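Local coordinates for iron-chelator utilization protein (Thermobifida fusca TM51, PDB 4YHB), which binds flavin-adenine dinucleotide and, as a siderophore-interacting oxidoreductase, probably reduces ferric siderophores to release their iron, at residues T119-P122 and G123-L126; A155-R158 and I159-P163; G198-P201 and G202-D205; E228-A231 and L232-I235. All coordinates share one frame; numbering follows the deposited sequence.

Contact 1 (T119-P122 and G123-L126)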
ATOM      1  N   THR A 119      -5.585   9.200  15.683  1.00 26.94           N
ATOM      2  CA  THR A 119      -5.021   9.731  16.926  1.00 28.66           C
ATOM      3  C   THR A 119      -3.525   9.462  17.050  1.00 31.86           C
ATOM      4  O   THR A 119      -2.956   9.607  18.124  1.00 29.17           O
ATOM      5  CB  THR A 119      -5.726   9.132  18.160  1.00 28.77           C
ATOM      6  OG1 THR A 119      -5.445   7.731  18.252  1.00 33.42           O
ATOM      7  CG2 THR A 119      -7.238   9.339  18.067  1.00 34.34           C
ATOM      8  N   ALA A 120      -2.896   9.069  15.946  1.00 28.02           N
ATOM      9  CA  ALA A 120      -1.479   8.742  15.954  1.00 28.38           C
ATOM     10  C   ALA A 120      -0.642   9.924  16.430  1.00 26.92           C
ATOM     11  O   ALA A 120      -0.819  11.046  15.971  1.00 23.39           O
ATOM     12  CB  ALA A 120      -1.030   8.296  14.569  1.00 29.21           C
ATOM     13  N   GLN A 121       0.265   9.670  17.367  1.00 25.87           N
ATOM     14  CA  GLN A 121       1.126  10.731  17.877  1.00 28.97           C
ATOM     15  C   GLN A 121       2.446  10.142  18.377  1.00 23.43           C
ATOM     16  O   GLN A 121       2.506   8.954  18.692  1.00 20.91           O
ATOM     17  CB  GLN A 121       0.407  11.515  18.984  1.00 33.86           C
ATOM     18  CG  GLN A 121       0.070  10.718  20.221  1.00 34.51           C
ATOM     19  CD  GLN A 121      -0.795  11.506  21.199  1.00 45.23           C
ATOM     20  OE1 GLN A 121      -0.691  12.731  21.294  1.00 45.31           O
ATOM     21  NE2 GLN A 121      -1.667  10.800  21.920  1.00 45.58           N
ATOM     22  N   PRO A 122       3.510  10.963  18.424  1.00 25.09           N
ATOM     23  CA  PRO A 122       4.820  10.476  18.869  1.00 25.77           C
ATOM     24  C   PRO A 122       4.715   9.744  20.206  1.00 25.39           C
ATOM     25  O   PRO A 122       3.982  10.188  21.088  1.00 26.17           O
ATOM     26  CB  PRO A 122       5.644  11.761  18.997  1.00 26.74           C
ATOM     27  CG  PRO A 122       5.036  12.673  17.992  1.00 23.59           C
ATOM     28  CD  PRO A 122       3.552  12.405  18.100  1.00 22.42           C
ATOM     29  N   GLY A 123       5.388   8.607  20.326  1.00 27.83           N
ATOM     30  CA  GLY A 123       5.304   7.814  21.540  1.00 25.46           C
ATOM     31  C   GLY A 123       4.383   6.607  21.446  1.00 26.36           C
ATOM     32  O   GLY A 123       4.540   5.673  22.221  1.00 26.49           O
ATOM     33  N   ASP A 124       3.410   6.628  20.533  1.00 23.35           N
ATOM     34  CA  ASP A 124       2.611   5.427  20.247  1.00 23.63           C
ATOM     35  C   ASP A 124       3.530   4.340  19.735  1.00 21.23           C
ATOM     36  O   ASP A 124       4.476   4.632  19.017  1.00 21.01           O
ATOM     37  CB  ASP A 124       1.528   5.688  19.195  1.00 24.40           C
ATOM     38  CG  ASP A 124       0.419   6.594  19.694  1.00 28.72           C
ATOM     39  OD1 ASP A 124       0.300   6.774  20.922  1.00 33.11           O
ATOM     40  OD2 ASP A 124      -0.350   7.105  18.848  1.00 27.37           O
ATOM     41  N   ARG A 125       3.248   3.090  20.077  1.00 21.66           N
ATOM     42  CA  ARG A 125       4.075   1.997  19.582  1.00 20.36           C
ATOM     43  C   ARG A 125       3.243   0.964  18.828  1.00 16.94           C
ATOM     44  O   ARG A 125       2.063   0.762  19.124  1.00 21.49           O
ATOM     45  CB  ARG A 125       4.843   1.352  20.750  1.00 26.12           C
ATOM     46  CG  ARG A 125       5.746   2.360  21.472  1.00 24.66           C
ATOM     47  CD  ARG A 125       6.455   1.801  22.712  1.00 36.95           C
ATOM     48  NE  ARG A 125       7.278   2.837  23.350  1.00 37.18           N
ATOM     49  CZ  ARG A 125       6.916   3.540  24.424  1.00 34.25           C
ATOM     50  NH1 ARG A 125       5.753   3.312  25.022  1.00 32.38           N
ATOM     51  NH2 ARG A 125       7.737   4.459  24.919  1.00 37.65           N
ATOM     52  N   LEU A 126       3.868   0.320  17.845  1.00 17.49           N
ATOM     53  CA  LEU A 126       3.225  -0.728  17.071  1.00 19.45           C
ATOM     54  C   LEU A 126       4.157  -1.912  16.914  1.00 16.57           C
ATOM     55  O   LEU A 126       5.367  -1.739  16.750  1.00 20.57           O
ATOM     56  CB  LEU A 126       2.823  -0.218  15.683  1.00 17.74           C
ATOM     57  CG  LEU A 126       1.757   0.875  15.613  1.00 21.20           C
ATOM     58  CD1 LEU A 126       1.547   1.299  14.149  1.00 21.06           C
ATOM     59  CD2 LEU A 126       0.463   0.374  16.238  1.00 18.47           C
TER
HETATM   60  O   HOH W   1      -2.989   6.224  18.013  1.00 31.10           O
HETATM   61  O   HOH W   2      -2.038   8.325  20.357  1.00 36.20           O
HETATM   62  O   HOH W   3       1.805   8.952  22.949  1.00 40.29           O
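Asp124 OD2 is gripped from several sides. The backbone N-H of Gln121 reaches it over 3.0 Å (N to OD2), coming from above the carboxylate plane, 56° out of it. Water 2 donates to OD2 over a short 2.6 Å and also to Thr119 O, while its oxygen accepts from Gln121 NE2 at 3.0 Å. Water 1 donates to OD2 at 2.9 Å and also hydrogen-bonds Thr119 OG1. Each of these waters has too few protons for all its neighbours, so the individual bonds are probably partial. In return Asp124 N donates to Gln121 O at 3.1 Å in a nearly straight bond (166°). That bond closes a type II beta turn, Gln121 to Asp124, leading from helix 112-118 into strand 125-129 of the flavin domain's barrel. Pro122 and Gly123 hold its two central positions, and a CB on Gly123 would collide with Pro122 O. With CG beside its own backbone N (chi1 -69°), Asp124 folds its carboxylate back toward the Gln121 backbone, and Gln121 CG lies 3.9 Å from OD2. The Gln121 amide is turned steeply against the carboxylate, not stacked on it. Without the Asp124 carboxylate, as with an alanine here, Gln121 N and the two waters are likely to lose the acceptor they have in common. On the barrel side, the backbones of Gly123 and Asp124 bond to Val22 of strand 17-29.

Contact 2 (A155-R158 and I159-P163)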
ATOM      1  N   ALA A 155       1.670   2.962  -5.090  1.00 19.45           N
ATOM      2  CA  ALA A 155       1.726   3.607  -6.410  1.00 23.70           C
ATOM      3  C   ALA A 155       2.619   4.850  -6.405  1.00 22.65           C
ATOM      4  O   ALA A 155       3.417   5.052  -7.327  1.00 22.04           O
ATOM      5  CB  ALA A 155       0.314   3.972  -6.899  1.00 20.90           C
ATOM      6  N   ALA A 156       2.493   5.672  -5.365  1.00 20.16           N
ATOM      7  CA  ALA A 156       3.288   6.891  -5.262  1.00 20.77           C
ATOM      8  C   ALA A 156       4.768   6.559  -5.073  1.00 24.04           C
ATOM      9  O   ALA A 156       5.640   7.222  -5.653  1.00 20.95           O
ATOM     10  CB  ALA A 156       2.787   7.768  -4.119  1.00 23.25           C
ATOM     11  N   ARG A 157       5.052   5.528  -4.276  1.00 21.43           N
ATOM     12  CA  ARG A 157       6.435   5.099  -4.088  1.00 19.37           C
ATOM     13  C   ARG A 157       7.030   4.648  -5.415  1.00 21.14           C
ATOM     14  O   ARG A 157       8.167   4.974  -5.730  1.00 25.47           O
ATOM     15  CB  ARG A 157       6.546   3.967  -3.062  1.00 18.14           C
ATOM     16  CG  ARG A 157       7.969   3.426  -2.968  1.00 21.70           C
ATOM     17  CD  ARG A 157       8.163   2.456  -1.822  1.00 21.07           C
ATOM     18  NE  ARG A 157       9.493   1.836  -1.884  1.00 24.61           N
ATOM     19  CZ  ARG A 157       9.922   0.899  -1.046  1.00 28.13           C
ATOM     20  NH1 ARG A 157       9.126   0.483  -0.070  1.00 20.91           N
ATOM     21  NH2 ARG A 157      11.147   0.378  -1.181  1.00 24.12           N
ATOM     22  N   ARG A 158       6.250   3.896  -6.184  1.00 21.67           N
ATOM     23  CA  ARG A 158       6.652   3.455  -7.517  1.00 23.81           C
ATOM     24  C   ARG A 158       6.977   4.643  -8.423  1.00 27.54           C
ATOM     25  O   ARG A 158       8.059   4.717  -9.011  1.00 28.20           O
ATOM     26  CB  ARG A 158       5.549   2.603  -8.139  1.00 25.47           C
ATOM     27  CG  ARG A 158       5.790   2.182  -9.584  1.00 34.20           C
ATOM     28  CD  ARG A 158       7.087   1.432  -9.681  1.00 34.45           C
ATOM     29  NE  ARG A 158       7.000   0.252 -10.535  1.00 41.20           N
ATOM     30  CZ  ARG A 158       8.070  -0.442 -10.906  1.00 39.94           C
ATOM     31  NH1 ARG A 158       9.268  -0.052 -10.489  1.00 36.99           N
ATOM     32  NH2 ARG A 158       7.945  -1.519 -11.673  1.00 43.36           N
ATOM     33  N   ILE A 159       6.040   5.580  -8.514  1.00 24.67           N
ATOM     34  CA  ILE A 159       6.227   6.763  -9.341  1.00 26.20           C
ATOM     35  C   ILE A 159       7.490   7.537  -8.959  1.00 29.09           C
ATOM     36  O   ILE A 159       8.252   7.954  -9.829  1.00 29.00           O
ATOM     37  CB  ILE A 159       5.008   7.691  -9.245  1.00 26.50           C
ATOM     38  CG1 ILE A 159       3.833   7.056  -9.968  1.00 27.03           C
ATOM     39  CG2 ILE A 159       5.305   9.028  -9.870  1.00 31.43           C
ATOM     40  CD1 ILE A 159       2.525   7.818  -9.831  1.00 27.30           C
ATOM     41  N   GLU A 160       7.733   7.708  -7.663  1.00 26.94           N
ATOM     42  CA  GLU A 160       8.849   8.536  -7.242  1.00 28.39           C
ATOM     43  C   GLU A 160      10.199   7.825  -7.419  1.00 32.19           C
ATOM     44  O   GLU A 160      11.240   8.468  -7.397  1.00 30.16           O
ATOM     45  CB  GLU A 160       8.637   9.006  -5.798  1.00 26.63           C
ATOM     46  CG  GLU A 160       7.469  10.004  -5.715  1.00 35.58           C
ATOM     47  CD  GLU A 160       7.299  10.679  -4.360  1.00 39.87           C
ATOM     48  OE1 GLU A 160       7.737  10.099  -3.327  1.00 35.76           O
ATOM     49  OE2 GLU A 160       6.705  11.790  -4.336  1.00 30.05           O
ATOM     50  N   GLU A 161      10.176   6.515  -7.641  1.00 30.10           N
ATOM     51  CA  GLU A 161      11.409   5.742  -7.816  1.00 32.87           C
ATOM     52  C   GLU A 161      11.728   5.456  -9.294  1.00 35.32           C
ATOM     53  O   GLU A 161      12.812   4.971  -9.626  1.00 33.88           O
ATOM     54  CB  GLU A 161      11.318   4.428  -7.024  1.00 31.92           C
ATOM     55  CG  GLU A 161      11.333   4.652  -5.516  1.00 32.64           C
ATOM     56  CD  GLU A 161      11.187   3.372  -4.689  1.00 42.08           C
ATOM     57  OE1 GLU A 161      10.993   2.277  -5.277  1.00 41.26           O
ATOM     58  OE2 GLU A 161      11.259   3.478  -3.440  1.00 33.20           O
ATOM     59  N   LEU A 162      10.788   5.768 -10.178  1.00 31.19           N
ATOM     60  CA  LEU A 162      10.988   5.561 -11.609  1.00 36.35           C
ATOM     61  C   LEU A 162      12.091   6.463 -12.167  1.00 40.84           C
ATOM     62  O   LEU A 162      12.232   7.612 -11.741  1.00 39.70           O
ATOM     63  CB  LEU A 162       9.682   5.811 -12.373  1.00 31.83           C
ATOM     64  CG  LEU A 162       8.592   4.749 -12.228  1.00 31.83           C
ATOM     65  CD1 LEU A 162       7.326   5.176 -12.938  1.00 34.19           C
ATOM     66  CD2 LEU A 162       9.072   3.402 -12.759  1.00 35.87           C
ATOM     67  N   PRO A 163      12.870   5.946 -13.133  1.00 42.30           N
ATOM     68  CA  PRO A 163      13.866   6.760 -13.838  1.00 48.55           C
ATOM     69  C   PRO A 163      13.195   7.911 -14.587  1.00 47.56           C
ATOM     70  O   PRO A 163      12.027   7.788 -14.956  1.00 46.89           O
ATOM     71  CB  PRO A 163      14.513   5.768 -14.812  1.00 46.73           C
ATOM     72  CG  PRO A 163      13.506   4.679 -14.979  1.00 49.14           C
ATOM     73  CD  PRO A 163      12.818   4.568 -13.651  1.00 43.58           C
TER
HETATM   74  O   HOH W   4      12.298   0.515  -3.931  1.00 37.34           O
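The last turns of helix 152-161, the helical arm of a beta-alpha-beta unit, carry an i to i+4 salt bridge between Arg157 and Glu161. Arg157 NE meets Glu161 OE2 at 2.9 Å, on the syn side but tilted out of the carboxylate plane, with an N-H...O angle of 152°. The two flat groups stand 77° apart, and a single oxygen comes to the guanidinium edge. Arg157 is fully extended, its CG anti to the backbone N (chi1 174°), and OE2 also lies 3.3 Å from Arg157 CG. Water 4 ties the remaining ends together, accepting from Arg157 NH2 at 3.0 Å and donating to Glu161 OE1 at 2.6 Å. Farther out, Arg157 NH1 is held by Val91 O and Ser47 OG.

Regular bonding persists through Ile159 N to Ala155 O and Glu160 N to Ala156 O. Then the pattern frays: Glu161 N divides itself between Arg158 O, 3.1 Å away and approached from above its carbonyl plane, and, weakly, Arg157 O. Leu162 N reaches Arg158 O only weakly. Leu162 CD2 lies over one face of the Arg158 guanidinium, 4.1 Å from NH1, the two side chains crossing near a right angle. Glu160 OE1 forms salt bridges with Arg92 and Arg93, and OE2 accepts from Asp184 N. The apolar side, Ala155 and Ile159, lies on Phe172 and strand 142-147 of the parallel sheet, while the polar side meets strand 86-95. The helix connects strands 142-147 and 167-174, a beta-alpha-beta crossover.

Contact 3 (G198-P201 and G202-D205)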
ATOM      1  N   GLY A 198     -18.482  12.419  -2.582  1.00 25.08           N
ATOM      2  CA  GLY A 198     -19.626  12.055  -1.762  1.00 25.32           C
ATOM      3  C   GLY A 198     -19.943  10.573  -1.767  1.00 26.32           C
ATOM      4  O   GLY A 198     -20.545  10.065  -0.819  1.00 29.28           O
ATOM      5  N   ALA A 199     -19.543   9.875  -2.826  1.00 21.61           N
ATOM      6  CA  ALA A 199     -19.724   8.434  -2.892  1.00 22.76           C
ATOM      7  C   ALA A 199     -18.798   7.756  -1.878  1.00 25.71           C
ATOM      8  O   ALA A 199     -17.661   8.188  -1.688  1.00 24.35           O
ATOM      9  CB  ALA A 199     -19.443   7.927  -4.279  1.00 24.81           C
ATOM     10  N   ALA A 200     -19.283   6.707  -1.226  1.00 24.43           N
ATOM     11  CA  ALA A 200     -18.470   6.008  -0.221  1.00 30.69           C
ATOM     12  C   ALA A 200     -17.315   5.245  -0.868  1.00 23.21           C
ATOM     13  O   ALA A 200     -17.430   4.807  -2.010  1.00 26.09           O
ATOM     14  CB  ALA A 200     -19.341   5.060   0.590  1.00 34.16           C
ATOM     15  N   PRO A 201     -16.199   5.072  -0.131  1.00 25.62           N
ATOM     16  CA  PRO A 201     -15.079   4.254  -0.609  1.00 26.78           C
ATOM     17  C   PRO A 201     -15.557   2.886  -1.063  1.00 25.01           C
ATOM     18  O   PRO A 201     -16.372   2.276  -0.376  1.00 25.63           O
ATOM     19  CB  PRO A 201     -14.172   4.124   0.625  1.00 25.81           C
ATOM     20  CG  PRO A 201     -14.504   5.282   1.480  1.00 32.46           C
ATOM     21  CD  PRO A 201     -15.957   5.615   1.214  1.00 25.69           C
ATOM     22  N   GLY A 202     -15.071   2.425  -2.208  1.00 25.11           N
ATOM     23  CA  GLY A 202     -15.345   1.079  -2.662  1.00 25.20           C
ATOM     24  C   GLY A 202     -16.689   0.909  -3.355  1.00 34.52           C
ATOM     25  O   GLY A 202     -17.077  -0.217  -3.649  1.00 33.36           O
ATOM     26  N   THR A 203     -17.396   2.008  -3.628  1.00 28.67           N
ATOM     27  CA  THR A 203     -18.722   1.903  -4.235  1.00 29.68           C
ATOM     28  C   THR A 203     -18.801   2.465  -5.649  1.00 29.57           C
ATOM     29  O   THR A 203     -19.866   2.429  -6.264  1.00 35.31           O
ATOM     30  CB  THR A 203     -19.802   2.616  -3.392  1.00 29.54           C
ATOM     31  OG1 THR A 203     -19.601   4.035  -3.442  1.00 28.40           O
ATOM     32  CG2 THR A 203     -19.760   2.135  -1.942  1.00 35.97           C
ATOM     33  N   THR A 204     -17.695   2.993  -6.164  1.00 27.48           N
ATOM     34  CA  THR A 204     -17.694   3.541  -7.519  1.00 32.07           C
ATOM     35  C   THR A 204     -16.908   2.664  -8.491  1.00 32.11           C
ATOM     36  O   THR A 204     -16.137   1.806  -8.080  1.00 30.66           O
ATOM     37  CB  THR A 204     -17.089   4.951  -7.578  1.00 32.55           C
ATOM     38  OG1 THR A 204     -15.663   4.853  -7.646  1.00 30.59           O
ATOM     39  CG2 THR A 204     -17.504   5.790  -6.373  1.00 26.70           C
ATOM     40  N   ASP A 205     -17.081   2.903  -9.784  1.00 28.59           N
ATOM     41  CA  ASP A 205     -16.266   2.220 -10.784  1.00 30.95           C
ATOM     42  C   ASP A 205     -15.335   3.195 -11.496  1.00 29.34           C
ATOM     43  O   ASP A 205     -15.012   3.010 -12.674  1.00 28.54           O
ATOM     44  CB  ASP A 205     -17.158   1.496 -11.798  1.00 38.47           C
ATOM     45  CG  ASP A 205     -18.211   2.406 -12.408  1.00 48.10           C
ATOM     46  OD1 ASP A 205     -19.037   1.904 -13.203  1.00 57.01           O
ATOM     47  OD2 ASP A 205     -18.224   3.621 -12.086  1.00 45.75           O
TER
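Ala200 O takes two bonds from Thr203 in a type II beta turn with Pro201 and Gly202 at its central positions, within the loop between strand 190-195 and helix 206-212. The tight part is this carbonyl. Thr203 N donates to it at 3.2 Å, and Thr203 OG1 more closely, at 2.7 Å. The hydroxyl reaches back because OG1 sits between its own backbone N and carbonyl carbon (chi1 69°), which leaves CG2 beside the backbone N. Gly202 has the positive phi this turn wants (82°), and a side chain there would run into Pro201 O.

The outer side is looser. Ala200 and Thr203 are both exposed, and their methyls only graze, CB to CG2 at 3.9 Å. Pro201 belongs to the flavin pocket and touches the bound dinucleotide. Arg196 backs both Pro201 and Thr204, and Arg258 lies against Thr203. Past the turn, Thr204 OG1 takes the N-H of Leu206 at the start of the next helix. A second close point, separate from the loose Ala200-Thr203 methyl side, is made by Thr204 CG2, which packs 3.6 Å from Ala199 CB.

Contact 4 (E228-A231 and L232-I235)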
ATOM      1  N   GLU A 228      -9.857  -1.650  -3.897  1.00 22.66           N
ATOM      2  CA  GLU A 228     -10.944  -2.455  -3.346  1.00 22.11           C
ATOM      3  C   GLU A 228     -11.174  -3.678  -4.233  1.00 26.45           C
ATOM      4  O   GLU A 228     -11.271  -3.557  -5.460  1.00 26.89           O
ATOM      5  CB  GLU A 228     -12.211  -1.615  -3.207  1.00 22.41           C
ATOM      6  CG  GLU A 228     -13.224  -2.141  -2.183  1.00 23.56           C
ATOM      7  CD  GLU A 228     -14.168  -3.189  -2.761  1.00 28.51           C
ATOM      8  OE1 GLU A 228     -14.219  -3.338  -4.005  1.00 28.07           O
ATOM      9  OE2 GLU A 228     -14.859  -3.853  -1.961  1.00 26.81           O
ATOM     10  N   ALA A 229     -11.262  -4.849  -3.602  1.00 21.90           N
ATOM     11  CA  ALA A 229     -11.208  -6.129  -4.316  1.00 27.97           C
ATOM     12  C   ALA A 229     -12.264  -6.261  -5.419  1.00 26.19           C
ATOM     13  O   ALA A 229     -11.953  -6.674  -6.539  1.00 29.24           O
ATOM     14  CB  ALA A 229     -11.348  -7.271  -3.332  1.00 25.11           C
ATOM     15  N   ASP A 230     -13.500  -5.905  -5.103  1.00 29.26           N
ATOM     16  CA  ASP A 230     -14.600  -6.059  -6.054  1.00 30.12           C
ATOM     17  C   ASP A 230     -14.495  -5.068  -7.212  1.00 35.34           C
ATOM     18  O   ASP A 230     -14.858  -5.393  -8.345  1.00 31.92           O
ATOM     19  CB  ASP A 230     -15.951  -5.911  -5.349  1.00 33.72           C
ATOM     20  CG  ASP A 230     -16.230  -7.047  -4.374  1.00 40.44           C
ATOM     21  OD1 ASP A 230     -15.648  -8.144  -4.538  1.00 42.39           O
ATOM     22  OD2 ASP A 230     -17.036  -6.842  -3.439  1.00 43.40           O
ATOM     23  N   ALA A 231     -14.003  -3.864  -6.927  1.00 29.81           N
ATOM     24  CA  ALA A 231     -13.756  -2.870  -7.962  1.00 30.59           C
ATOM     25  C   ALA A 231     -12.702  -3.351  -8.943  1.00 31.93           C
ATOM     26  O   ALA A 231     -12.733  -2.998 -10.118  1.00 32.14           O
ATOM     27  CB  ALA A 231     -13.330  -1.531  -7.334  1.00 28.54           C
ATOM     28  N   LEU A 232     -11.776  -4.174  -8.462  1.00 29.15           N
ATOM     29  CA  LEU A 232     -10.657  -4.621  -9.285  1.00 25.63           C
ATOM     30  C   LEU A 232     -10.995  -5.818 -10.171  1.00 28.58           C
ATOM     31  O   LEU A 232     -10.261  -6.110 -11.112  1.00 31.81           O
ATOM     32  CB  LEU A 232      -9.454  -4.984  -8.400  1.00 26.14           C
ATOM     33  CG  LEU A 232      -8.634  -3.819  -7.835  1.00 30.71           C
ATOM     34  CD1 LEU A 232      -7.501  -4.330  -6.967  1.00 28.61           C
ATOM     35  CD2 LEU A 232      -8.073  -2.971  -8.939  1.00 30.31           C
ATOM     36  N   LYS A 233     -12.082  -6.518  -9.862  1.00 29.32           N
ATOM     37  CA  LYS A 233     -12.452  -7.719 -10.624  1.00 38.32           C
ATOM     38  C   LYS A 233     -12.714  -7.429 -12.109  1.00 36.56           C
ATOM     39  O   LYS A 233     -12.203  -8.145 -12.968  1.00 34.14           O
ATOM     40  CB  LYS A 233     -13.673  -8.405 -10.007  1.00 37.95           C
ATOM     41  CG  LYS A 233     -13.366  -9.238  -8.778  1.00 42.48           C
ATOM     42  CD  LYS A 233     -14.635  -9.847  -8.203  1.00 48.78           C
ATOM     43  CE  LYS A 233     -14.423 -10.354  -6.780  1.00 57.21           C
ATOM     44  NZ  LYS A 233     -15.699 -10.839  -6.164  1.00 59.78           N
ATOM     45  N   PRO A 234     -13.493  -6.374 -12.425  1.00 35.06           N
ATOM     46  CA  PRO A 234     -13.658  -6.077 -13.848  1.00 38.03           C
ATOM     47  C   PRO A 234     -12.387  -5.554 -14.503  1.00 35.56           C
ATOM     48  O   PRO A 234     -12.271  -5.697 -15.715  1.00 36.34           O
ATOM     49  CB  PRO A 234     -14.732  -4.998 -13.852  1.00 37.53           C
ATOM     50  CG  PRO A 234     -14.653  -4.381 -12.518  1.00 33.51           C
ATOM     51  CD  PRO A 234     -14.376  -5.524 -11.608  1.00 34.44           C
ATOM     52  N   ILE A 235     -11.476  -4.947 -13.738  1.00 29.89           N
ATOM     53  CA  ILE A 235     -10.207  -4.465 -14.273  1.00 29.56           C
ATOM     54  C   ILE A 235      -9.325  -5.640 -14.666  1.00 34.36           C
ATOM     55  O   ILE A 235      -8.707  -5.638 -15.732  1.00 32.36           O
ATOM     56  CB  ILE A 235      -9.463  -3.552 -13.235  1.00 28.95           C
ATOM     57  CG1 ILE A 235     -10.219  -2.235 -13.060  1.00 29.50           C
ATOM     58  CG2 ILE A 235      -8.023  -3.263 -13.675  1.00 28.45           C
ATOM     59  CD1 ILE A 235      -9.697  -1.342 -11.947  1.00 30.58           C
TER
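Lys233 NZ donates to Asp230 OD1 at 3.1 Å, a salt bridge met 35° above the carboxylate plane. The two side chains run side by side, pointing the same way, and Lys233 CE also comes within 3.4 Å of OD1. The same oxygen is bridged by Arg257 NE, so two cations share it. Were a leucine to stand in for Asp230, the Lys233 ammonium would probably be free to swing and Arg257 left without this carboxylate mate. The backbone of this first turn is loosely bonded: Leu232 N, toward Glu228 O and Ala229 O, and Lys233 N, toward Ala229 O and Asp230 O, make only weak bonds. Pro234 has no N-H to give; its CD sits 3.3 Å from Asp230 O and 3.4 Å from Ala231 O, and the helix kinks here. At the start, Glu228 is the N-cap: bent at chi2 (-86°), it brings OE1 to Ala231 N at 3.0 Å and, weakly, to Asp230 N. Its OE2 is held by Arg258 N. Leu232 leans on Val252 of strand 250-256 and Ile235 on helix 206-212. A side-chain-capped first turn after strand 221-226 thus opens helix 229-241, the crossover of a beta-alpha-beta unit on the parallel sheet.

The four contacts follow one another along the chain without overlap. Contact 1 leads into strand 125-129 of the antiparallel barrel; contacts 2, 3 and 4 all belong to the second domain, around its parallel sheet. Contacts 1 and 4 lie on opposite sides of the chain's centre, their own centres about 33 Å apart. Contacts 2 and 4 sit on crossover helices 152-161 and 229-241, about 23 Å between centres. Contacts 3 and 4 touch where Gly202 CA packs on Glu228 CG at 3.9 Å. The flavin lies between the barrel domain and the parallel-sheet domain, with contacts 3 and 4 near it: the side chains of Pro201 and Glu228 are about 4 Å and 7 Å away.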